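Local coordinates for protein WipB (Legionella pneumophila, PDB 5NNY) that acts as a translocated effector with Ser/Thr phosphatase activity that targets the host lysosomal nutrient-sensing machinery, the chain here being its phosphatase domain, at residues Leu190-Tyr195 against Lys245-Lys250; Asn215-Leu220 against Val226-Glu231; Asp278-Ala283 against Arg288-Leu293. All blocks are in the same frame, centred on the assembly; numbering follows the deposited sequence.

Contact 1: residues Leu190-Tyr195 against Lys245-Lys250; sequences LKIISY and KKFAEK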
loop_
_atom_site.group_PDB
_atom_site.type_symbol
_atom_site.label_atom_id
_atom_site.label_comp_id
_atom_site.label_asym_id
_atom_site.label_seq_id
_atom_site.Cartn_x
_atom_site.Cartn_y
_atom_site.Cartn_z
ATOM N N LEU A 190 2.194 -2.689 -7.133
ATOM C CA LEU A 190 1.185 -1.655 -7.002
ATOM C C LEU A 190 0.229 -1.674 -8.195
ATOM O O LEU A 190 0.640 -1.859 -9.345
ATOM C CB LEU A 190 1.876 -0.294 -6.911
ATOM C CG LEU A 190 1.498 0.844 -5.972
ATOM C CD1 LEU A 190 1.034 0.364 -4.601
ATOM C CD2 LEU A 190 2.701 1.801 -5.828
ATOM N N LYS A 191 -1.050 -1.482 -7.907
ATOM C CA LYS A 191 -2.086 -1.326 -8.926
ATOM C C LYS A 191 -2.993 -0.196 -8.469
ATOM O O LYS A 191 -3.254 -0.055 -7.280
ATOM C CB LYS A 191 -2.917 -2.604 -9.112
ATOM C CG LYS A 191 -2.099 -3.847 -9.400
ATOM C CD LYS A 191 -2.296 -4.307 -10.817
ATOM C CE LYS A 191 -1.768 -5.718 -11.033
ATOM N NZ LYS A 191 -2.793 -6.743 -10.666
ATOM N N ILE A 192 -3.460 0.619 -9.420
ATOM C CA ILE A 192 -4.449 1.640 -9.073
ATOM C C ILE A 192 -5.777 0.982 -8.737
ATOM O O ILE A 192 -6.402 1.276 -7.712
ATOM C CB ILE A 192 -4.638 2.656 -10.215
ATOM C CG1 ILE A 192 -3.323 3.261 -10.675
ATOM C CG2 ILE A 192 -5.586 3.768 -9.777
ATOM C CD1 ILE A 192 -3.520 4.256 -11.803
ATOM N N ILE A 193 -6.241 0.109 -9.624
ATOM C CA ILE A 193 -7.456 -0.660 -9.419
ATOM C C ILE A 193 -7.140 -2.077 -9.887
ATOM O O ILE A 193 -6.171 -2.315 -10.613
ATOM C CB ILE A 193 -8.679 -0.087 -10.180
ATOM C CG1 ILE A 193 -8.356 0.079 -11.666
ATOM C CG2 ILE A 193 -9.137 1.235 -9.580
ATOM C CD1 ILE A 193 -9.525 0.532 -12.501
ATOM N N SER A 194 -7.973 -3.028 -9.465
ATOM C CA SER A 194 -7.775 -4.428 -9.826
ATOM C C SER A 194 -9.134 -5.094 -10.007
ATOM O O SER A 194 -10.181 -4.449 -9.873
ATOM C CB SER A 194 -6.926 -5.149 -8.778
ATOM O OG SER A 194 -6.575 -6.434 -9.265
ATOM N N TYR A 195 -9.121 -6.400 -10.308
ATOM C CA TYR A 195 -10.389 -7.080 -10.560
ATOM C C TYR A 195 -10.259 -8.592 -10.405
ATOM O O TYR A 195 -9.172 -9.171 -10.499
ATOM C CB TYR A 195 -10.935 -6.739 -11.958
ATOM C CG TYR A 195 -10.029 -7.204 -13.072
ATOM C CD1 TYR A 195 -10.059 -8.525 -13.507
ATOM C CD2 TYR A 195 -9.139 -6.324 -13.680
ATOM C CE1 TYR A 195 -9.218 -8.960 -14.501
ATOM C CE2 TYR A 195 -8.296 -6.744 -14.675
ATOM C CZ TYR A 195 -8.348 -8.060 -15.090
ATOM O OH TYR A 195 -7.498 -8.478 -16.082
ATOM N N LYS A 245 -0.989 -1.114 -16.847
ATOM C CA LYS A 245 0.276 -1.190 -17.576
ATOM C C LYS A 245 0.907 0.182 -17.708
ATOM O O LYS A 245 2.116 0.336 -17.513
ATOM C CB LYS A 245 0.081 -1.788 -18.967
ATOM C CG LYS A 245 1.376 -1.899 -19.777
ATOM C CD LYS A 245 1.119 -2.412 -21.198
ATOM C CE LYS A 245 2.409 -2.776 -21.925
ATOM N NZ LYS A 245 2.174 -3.205 -23.341
ATOM N N LYS A 246 0.107 1.184 -18.065
ATOM C CA LYS A 246 0.605 2.553 -18.097
ATOM C C LYS A 246 1.055 3.003 -16.715
ATOM O O LYS A 246 2.071 3.699 -16.582
ATOM C CB LYS A 246 -0.474 3.495 -18.646
ATOM C CG LYS A 246 -0.796 3.271 -20.126
ATOM C CD LYS A 246 0.445 3.561 -20.964
ATOM C CE LYS A 246 0.150 3.589 -22.447
ATOM N NZ LYS A 246 -0.487 2.336 -22.894
ATOM N N PHE A 247 0.327 2.602 -15.669
ATOM C CA PHE A 247 0.717 2.989 -14.317
ATOM C C PHE A 247 2.066 2.387 -13.950
ATOM O O PHE A 247 2.927 3.067 -13.370
ATOM C CB PHE A 247 -0.357 2.567 -13.300
ATOM C CG PHE A 247 0.005 2.905 -11.875
ATOM C CD1 PHE A 247 -0.148 4.200 -11.396
ATOM C CD2 PHE A 247 0.510 1.944 -11.026
ATOM C CE1 PHE A 247 0.195 4.517 -10.085
ATOM C CE2 PHE A 247 0.858 2.259 -9.720
ATOM C CZ PHE A 247 0.693 3.543 -9.258
ATOM N N ALA A 248 2.269 1.115 -14.299
ATOM C CA ALA A 248 3.540 0.450 -14.033
ATOM C C ALA A 248 4.695 1.121 -14.759
ATOM O O ALA A 248 5.818 1.127 -14.250
ATOM C CB ALA A 248 3.453 -1.020 -14.431
ATOM N N GLU A 249 4.452 1.682 -15.949
ATOM C CA GLU A 249 5.502 2.458 -16.607
ATOM C C GLU A 249 5.868 3.689 -15.791
ATOM O O GLU A 249 7.049 4.041 -15.694
ATOM C CB GLU A 249 5.070 2.850 -18.017
ATOM C CG GLU A 249 5.084 1.658 -18.967
ATOM C CD GLU A 249 4.362 1.938 -20.274
ATOM O OE1 GLU A 249 4.117 0.971 -21.031
ATOM O OE2 GLU A 249 4.038 3.115 -20.546
ATOM N N LYS A 250 4.871 4.363 -15.213
ATOM C CA LYS A 250 5.154 5.468 -14.305
ATOM C C LYS A 250 5.907 4.984 -13.078
ATOM O O LYS A 250 6.805 5.671 -12.593
ATOM C CB LYS A 250 3.866 6.154 -13.853
ATOM C CG LYS A 250 3.020 6.793 -14.939
ATOM C CD LYS A 250 3.710 7.953 -15.605
ATOM C CE LYS A 250 2.837 8.483 -16.739
ATOM N NZ LYS A 250 3.586 9.417 -17.608
#
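L190 and I192 meet the same aromatic ring, that of F247, where the strand 190-198 of the mixed sheet packs against the helix 233-253. This is a sheet-to-helix core contact of the calcineurin-like phosphoesterase fold, apolar and buried on both sides. L190 points at the helix and reaches the ring at its edge: L190 CB lies in the ring plane, 3.9 Å from F247 CE2, with CG just behind it. At K191 the chain turns its side chain the other way, and NZ forms a salt bridge with E123 on the neighbouring strand, which S194 OG also reaches by a hydrogen bond. I192 sits in the break of the strand, and its backbone N and the carbonyl of I193 are both held by the side-chain amide of N244, three residues before F247 on the helix. In the conformer described here, one of two modelled for I192, CG1 stands beside the backbone N (chi1 -53°), which carries the ethyl branch across the ring. Further along, Y195 OH bonds to D241 of the helix. With CG anti to the backbone N (chi1 178°), the F247 ring is directed toward the strand. In that conformer I192 CG1 lies 3.7 Å from the centroid of the F247 ring, 24° off the normal, a CH-pi contact displaced toward CD1.

Contact 2: residues Asn215-Leu220 against Val226-Glu231; sequences NHIRGL and VPYSEE
Y228 and R218 carry this contact: the tyrosine, in the connection that leaves helix 214-224, turns its ring back onto the arginine. CG of Y228 is anti to the backbone N, which sets the ring alongside the helix with one face against R218. R218 CB stands almost straight above the ring centre, 3.9 Å from the centroid of the Y228 ring and 7° off its normal, a CH-pi contact. From CB the R218 chain stays extended to CD, then bends at chi3, bringing its guanidinium round to the CE2 side of the same ring. The closest approach is R218 NH2 to Y228 CE2, 3.3 Å, with that carbon over a face of the guanidinium. The two planes are 50° apart, so the group leans on the rim and does not stack flat.

I217, the third residue, comes in at the ring edge: its CG2, in the ring plane, is 3.9 Å from Y228 CE1. Past the ring, Y228 OH donates to E230 OE2 (2.7 Å), arriving on the anti side of the carboxylate and 31° out of its plane. This fixes the far end of the tyrosine and places E230 OE1 at the edge of the R218 guanidinium, where R218 NH2 makes a long salt bridge of 3.7 Å to it. Y228 also touches L236 and T239, and I217 touches I243, all on the next helix, 233-253. The arrangement is that of a helix-loop-helix connection on the periphery of a calcineurin-like phosphoesterase domain, with the outgoing chain folded back along the helix it has just left.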
loop_
_atom_site.group_PDB
_atom_site.type_symbol
_atom_site.label_atom_id
_atom_site.label_comp_id
_atom_site.label_asym_id
_atom_site.label_seq_id
_atom_site.Cartn_x
_atom_site.Cartn_y
_atom_site.Cartn_z
ATOM N N ASN A 215 -17.183 5.639 -13.823
ATOM C CA ASN A 215 -16.751 6.953 -14.280
ATOM C C ASN A 215 -15.279 7.188 -13.947
ATOM O O ASN A 215 -14.555 7.805 -14.731
ATOM C CB ASN A 215 -17.625 8.047 -13.662
ATOM C CG ASN A 215 -17.833 7.863 -12.168
ATOM O OD1 ASN A 215 -18.233 6.791 -11.712
ATOM N ND2 ASN A 215 -17.548 8.919 -11.388
ATOM N N HIS A 216 -14.826 6.707 -12.785
ATOM C CA HIS A 216 -13.408 6.833 -12.436
ATOM C C HIS A 216 -12.532 6.035 -13.393
ATOM O O HIS A 216 -11.456 6.492 -13.796
ATOM C CB HIS A 216 -13.156 6.356 -11.000
ATOM C CG HIS A 216 -13.747 7.236 -9.950
ATOM N ND1 HIS A 216 -15.044 7.102 -9.504
ATOM C CD2 HIS A 216 -13.216 8.274 -9.259
ATOM C CE1 HIS A 216 -15.286 8.014 -8.578
ATOM N NE2 HIS A 216 -14.191 8.735 -8.408
ATOM N N ILE A 217 -12.956 4.820 -13.736
ATOM C CA ILE A 217 -12.164 3.984 -14.635
ATOM C C ILE A 217 -12.074 4.630 -16.009
ATOM O O ILE A 217 -11.014 4.637 -16.646
ATOM C CB ILE A 217 -12.768 2.563 -14.686
ATOM C CG1 ILE A 217 -12.836 2.000 -13.276
ATOM C CG2 ILE A 217 -11.970 1.646 -15.620
ATOM C CD1 ILE A 217 -13.583 0.676 -13.180
ATOM N N ARG A 218 -13.173 5.225 -16.470
ATOM C CA ARG A 218 -13.137 5.956 -17.732
ATOM C C ARG A 218 -12.184 7.140 -17.651
ATOM O O ARG A 218 -11.437 7.415 -18.598
ATOM C CB ARG A 218 -14.554 6.412 -18.106
ATOM C CG ARG A 218 -14.651 7.132 -19.450
ATOM C CD ARG A 218 -16.047 7.712 -19.678
ATOM N NE ARG A 218 -17.049 6.659 -19.817
ATOM C CZ ARG A 218 -17.378 6.105 -20.980
ATOM N NH1 ARG A 218 -16.786 6.517 -22.094
ATOM N NH2 ARG A 218 -18.292 5.146 -21.030
ATOM N N GLY A 219 -12.199 7.861 -16.529
ATOM C CA GLY A 219 -11.271 8.965 -16.367
ATOM C C GLY A 219 -9.823 8.508 -16.343
ATOM O O GLY A 219 -8.944 9.182 -16.885
ATOM N N LEU A 220 -9.560 7.362 -15.709
ATOM C CA LEU A 220 -8.202 6.830 -15.652
ATOM C C LEU A 220 -7.718 6.428 -17.040
ATOM O O LEU A 220 -6.583 6.718 -17.422
ATOM C CB LEU A 220 -8.135 5.636 -14.688
ATOM C CG LEU A 220 -8.322 5.947 -13.193
ATOM C CD1 LEU A 220 -8.668 4.716 -12.380
ATOM C CD2 LEU A 220 -7.033 6.586 -12.632
ATOM N N VAL A 226 -5.271 5.447 -22.894
ATOM C CA VAL A 226 -5.561 4.100 -23.367
ATOM C C VAL A 226 -7.049 4.047 -23.688
ATOM O O VAL A 226 -7.845 4.816 -23.128
ATOM C CB VAL A 226 -5.157 3.024 -22.331
ATOM C CG1 VAL A 226 -3.648 2.979 -22.172
ATOM C CG2 VAL A 226 -5.843 3.279 -20.994
ATOM N N PRO A 227 -7.451 3.155 -24.594
ATOM C CA PRO A 227 -8.876 3.053 -24.931
ATOM C C PRO A 227 -9.690 2.526 -23.763
ATOM O O PRO A 227 -9.298 1.572 -23.090
ATOM C CB PRO A 227 -8.895 2.069 -26.108
ATOM C CG PRO A 227 -7.505 2.038 -26.616
ATOM C CD PRO A 227 -6.628 2.267 -25.425
ATOM N N TYR A 228 -10.826 3.174 -23.516
ATOM C CA TYR A 228 -11.798 2.708 -22.538
ATOM C C TYR A 228 -12.863 1.897 -23.266
ATOM O O TYR A 228 -13.485 2.394 -24.210
ATOM C CB TYR A 228 -12.453 3.868 -21.785
ATOM C CG TYR A 228 -13.539 3.401 -20.829
ATOM C CD1 TYR A 228 -13.210 2.907 -19.567
ATOM C CD2 TYR A 228 -14.893 3.431 -21.195
ATOM C CE1 TYR A 228 -14.188 2.475 -18.690
ATOM C CE2 TYR A 228 -15.880 3.006 -20.317
ATOM C CZ TYR A 228 -15.519 2.515 -19.070
ATOM O OH TYR A 228 -16.492 2.070 -18.190
ATOM N N SER A 229 -13.079 0.662 -22.823
ATOM C CA SER A 229 -14.146 -0.169 -23.370
ATOM C C SER A 229 -14.892 -0.838 -22.229
ATOM O O SER A 229 -14.269 -1.421 -21.337
ATOM C CB SER A 229 -13.612 -1.228 -24.345
ATOM O OG SER A 229 -14.642 -2.135 -24.735
ATOM N N GLU A 230 -16.227 -0.747 -22.264
ATOM C CA GLU A 230 -17.089 -1.399 -21.287
ATOM C C GLU A 230 -18.119 -2.284 -21.975
ATOM O O GLU A 230 -19.248 -2.417 -21.493
ATOM C CB GLU A 230 -17.790 -0.374 -20.397
ATOM C CG GLU A 230 -18.603 0.652 -21.180
ATOM C CD GLU A 230 -19.415 1.554 -20.273
ATOM O OE1 GLU A 230 -20.444 2.094 -20.740
ATOM O OE2 GLU A 230 -19.028 1.713 -19.090
ATOM N N GLU A 231 -17.752 -2.881 -23.113
ATOM C CA GLU A 231 -18.729 -3.646 -23.872
ATOM C C GLU A 231 -19.070 -4.973 -23.211
ATOM O O GLU A 231 -20.063 -5.601 -23.601
ATOM C CB GLU A 231 -18.223 -3.866 -25.299
ATOM C CG GLU A 231 -18.246 -2.596 -26.135
ATOM C CD GLU A 231 -19.560 -1.844 -25.990
ATOM O OE1 GLU A 231 -20.601 -2.385 -26.426
ATOM O OE2 GLU A 231 -19.556 -0.725 -25.417
#

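Contact 3: residues Asp278-Ala283 against Arg288-Leu293; sequences DEVVAA and REYGDL
A short-range fold-back joins V280 and A283, on one side of helix 280-286, to R288 and Y290 in the extended chain that follows it. Packing against an aromatic ring supplies one half of the contact and a main-chain hydrogen bond the other. V280 provides the closest packing. V280 CG2, anti to the backbone N, lies over the middle of the Y290 ring, 3.7 Å from its centroid and 11° off the normal, a well-centred CH-pi contact. V280 CB also comes within 3.7 Å of Y290 CE1, so the valine straddles the CE1-CZ side as well as the centre. One turn on, A283 points at the loop, with A283 CB 4.1 Å from Y290 CB, at the root of the aromatic side chain. The same methyl meets the main chain two residues earlier in the loop, where A283 CB is 4.0 Å from R288 O.

The structural motif is a helix whose C-terminal end is closed by the chain leaving it, here in the last helix before the edge strand 301-306 of the phosphoesterase sheet. R288 N donates to A283 O at 3.0 Å, five residues back, with an N-H...O angle of 152°; the donor lies in the carbonyl plane, on a lone pair. E279, at the N-cap position, stands at the other end of the helix, and its carboxylate forms a salt bridge with R267. The R288 side chain leads off from the helix, and its NE bonds to the carbonyl of G268. Both carbonyls that flank E289 point to helix 214-224: H216 NE2 donates to R288 O and N215 ND2 to Y290 O.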
loop_
_atom_site.group_PDB
_atom_site.type_symbol
_atom_site.label_atom_id
_atom_site.label_comp_id
_atom_site.label_asym_id
_atom_site.label_seq_id
_atom_site.Cartn_x
_atom_site.Cartn_y
_atom_site.Cartn_z
ATOM N N ASP A 278 -7.570 15.916 -14.908
ATOM C CA ASP A 278 -6.216 15.732 -14.390
ATOM C C ASP A 278 -6.199 15.260 -12.939
ATOM O O ASP A 278 -5.144 14.826 -12.446
ATOM C CB ASP A 278 -5.402 17.031 -14.528
ATOM C CG ASP A 278 -6.005 18.207 -13.761
ATOM O OD1 ASP A 278 -7.248 18.351 -13.752
ATOM O OD2 ASP A 278 -5.228 18.998 -13.181
ATOM N N GLU A 279 -7.331 15.330 -12.252
ATOM C CA GLU A 279 -7.439 14.979 -10.843
ATOM C C GLU A 279 -7.900 13.542 -10.627
ATOM O O GLU A 279 -8.167 13.155 -9.481
ATOM C CB GLU A 279 -8.416 15.931 -10.143
ATOM C CG GLU A 279 -8.078 17.409 -10.326
ATOM C CD GLU A 279 -9.089 18.356 -9.663
ATOM O OE1 GLU A 279 -8.656 19.238 -8.892
ATOM O OE2 GLU A 279 -10.308 18.214 -9.908
ATOM N N VAL A 280 -8.009 12.749 -11.692
ATOM C CA VAL A 280 -8.729 11.473 -11.590
ATOM C C VAL A 280 -7.972 10.477 -10.707
ATOM O O VAL A 280 -8.581 9.657 -10.010
ATOM C CB VAL A 280 -9.019 10.897 -12.988
ATOM C CG1 VAL A 280 -7.741 10.425 -13.685
ATOM C CG2 VAL A 280 -10.039 9.760 -12.881
ATOM N N VAL A 281 -6.637 10.554 -10.674
ATOM C CA VAL A 281 -5.906 9.680 -9.755
ATOM C C VAL A 281 -6.190 10.092 -8.312
ATOM O O VAL A 281 -6.487 9.254 -7.459
ATOM C CB VAL A 281 -4.394 9.682 -10.069
ATOM C CG1 VAL A 281 -3.621 8.886 -9.015
ATOM C CG2 VAL A 281 -4.120 9.069 -11.438
ATOM N N ALA A 282 -6.144 11.397 -8.023
ATOM C CA ALA A 282 -6.526 11.850 -6.688
ATOM C C ALA A 282 -7.964 11.442 -6.365
ATOM O O ALA A 282 -8.248 10.936 -5.272
ATOM C CB ALA A 282 -6.346 13.371 -6.574
ATOM N N ALA A 283 -8.877 11.632 -7.315
ATOM C CA ALA A 283 -10.276 11.260 -7.098
ATOM C C ALA A 283 -10.414 9.765 -6.802
ATOM O O ALA A 283 -11.199 9.359 -5.944
ATOM C CB ALA A 283 -11.097 11.651 -8.324
ATOM N N ARG A 288 -13.459 10.282 -4.182
ATOM C CA ARG A 288 -14.238 11.512 -4.299
ATOM C C ARG A 288 -14.956 11.597 -5.639
ATOM O O ARG A 288 -14.620 10.896 -6.595
ATOM C CB ARG A 288 -13.345 12.750 -4.143
ATOM C CG ARG A 288 -12.516 12.758 -2.879
ATOM C CD ARG A 288 -13.411 12.587 -1.654
ATOM N NE ARG A 288 -12.625 12.715 -0.429
ATOM C CZ ARG A 288 -12.995 12.247 0.754
ATOM N NH1 ARG A 288 -14.151 11.612 0.883
ATOM N NH2 ARG A 288 -12.207 12.412 1.810
ATOM N N GLU A 289 -15.911 12.523 -5.713
ATOM C CA GLU A 289 -16.747 12.655 -6.897
ATOM C C GLU A 289 -15.923 12.972 -8.135
ATOM O O GLU A 289 -15.102 13.890 -8.140
ATOM C CB GLU A 289 -17.811 13.740 -6.686
ATOM C CG GLU A 289 -18.709 13.943 -7.918
ATOM C CD GLU A 289 -20.065 14.595 -7.595
ATOM O OE1 GLU A 289 -20.996 14.451 -8.415
ATOM O OE2 GLU A 289 -20.210 15.234 -6.533
ATOM N N TYR A 290 -16.159 12.210 -9.201
ATOM C CA TYR A 290 -15.521 12.437 -10.491
ATOM C C TYR A 290 -16.638 12.422 -11.539
ATOM O O TYR A 290 -16.832 11.449 -12.267
ATOM C CB TYR A 290 -14.420 11.383 -10.776
ATOM C CG TYR A 290 -13.694 11.634 -12.072
ATOM C CD1 TYR A 290 -12.746 12.642 -12.164
ATOM C CD2 TYR A 290 -13.990 10.905 -13.217
ATOM C CE1 TYR A 290 -12.104 12.905 -13.347
ATOM C CE2 TYR A 290 -13.350 11.162 -14.403
ATOM C CZ TYR A 290 -12.404 12.155 -14.460
ATOM O OH TYR A 290 -11.761 12.405 -15.644
ATOM N N GLY A 291 -17.397 13.517 -11.599
ATOM C CA GLY A 291 -18.628 13.475 -12.354
ATOM C C GLY A 291 -19.641 12.559 -11.694
ATOM O O GLY A 291 -19.504 12.148 -10.536
ATOM N N ASP A 292 -20.691 12.240 -12.455
ATOM C CA ASP A 292 -21.762 11.401 -11.934
ATOM C C ASP A 292 -21.253 9.990 -11.645
ATOM O O ASP A 292 -20.632 9.349 -12.498
ATOM C CB ASP A 292 -22.928 11.349 -12.923
ATOM C CG ASP A 292 -23.701 12.653 -12.993
ATOM O OD1 ASP A 292 -23.677 13.427 -12.017
ATOM O OD2 ASP A 292 -24.341 12.898 -14.041
ATOM N N LEU A 293 -21.528 9.501 -10.442
ATOM C CA LEU A 293 -21.096 8.168 -10.044
ATOM C C LEU A 293 -21.899 7.131 -10.818
ATOM O O LEU A 293 -23.130 7.127 -10.743
ATOM C CB LEU A 293 -21.281 7.973 -8.541
ATOM C CG LEU A 293 -20.815 6.649 -7.926
ATOM C CD1 LEU A 293 -19.290 6.507 -8.102
ATOM C CD2 LEU A 293 -21.178 6.575 -6.448
#

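How the contacts relate
Following the chain, strand 190-198 opens the loop of contact 1, which closes 50 residues later on helix 233-253. Contact 2 lies wholly within that span, shutting a much shorter loop as the chain leaves helix 214-224. Contact 3 comes afterwards in series, closing another short loop around the end of helix 280-286. Contacts 1 and 2 touch through packing of I193 CD1 on I217 CG1, 3.7 Å apart, and of I192 on L220. Contacts 2 and 3 meet on another part of helix 214-224, where G219 CA lies 3.5 Å from Y290 OH. Contacts 1 and 3 do not touch; helix 214-224 links them, joining sheet, helix 233-253 and helix 280-286.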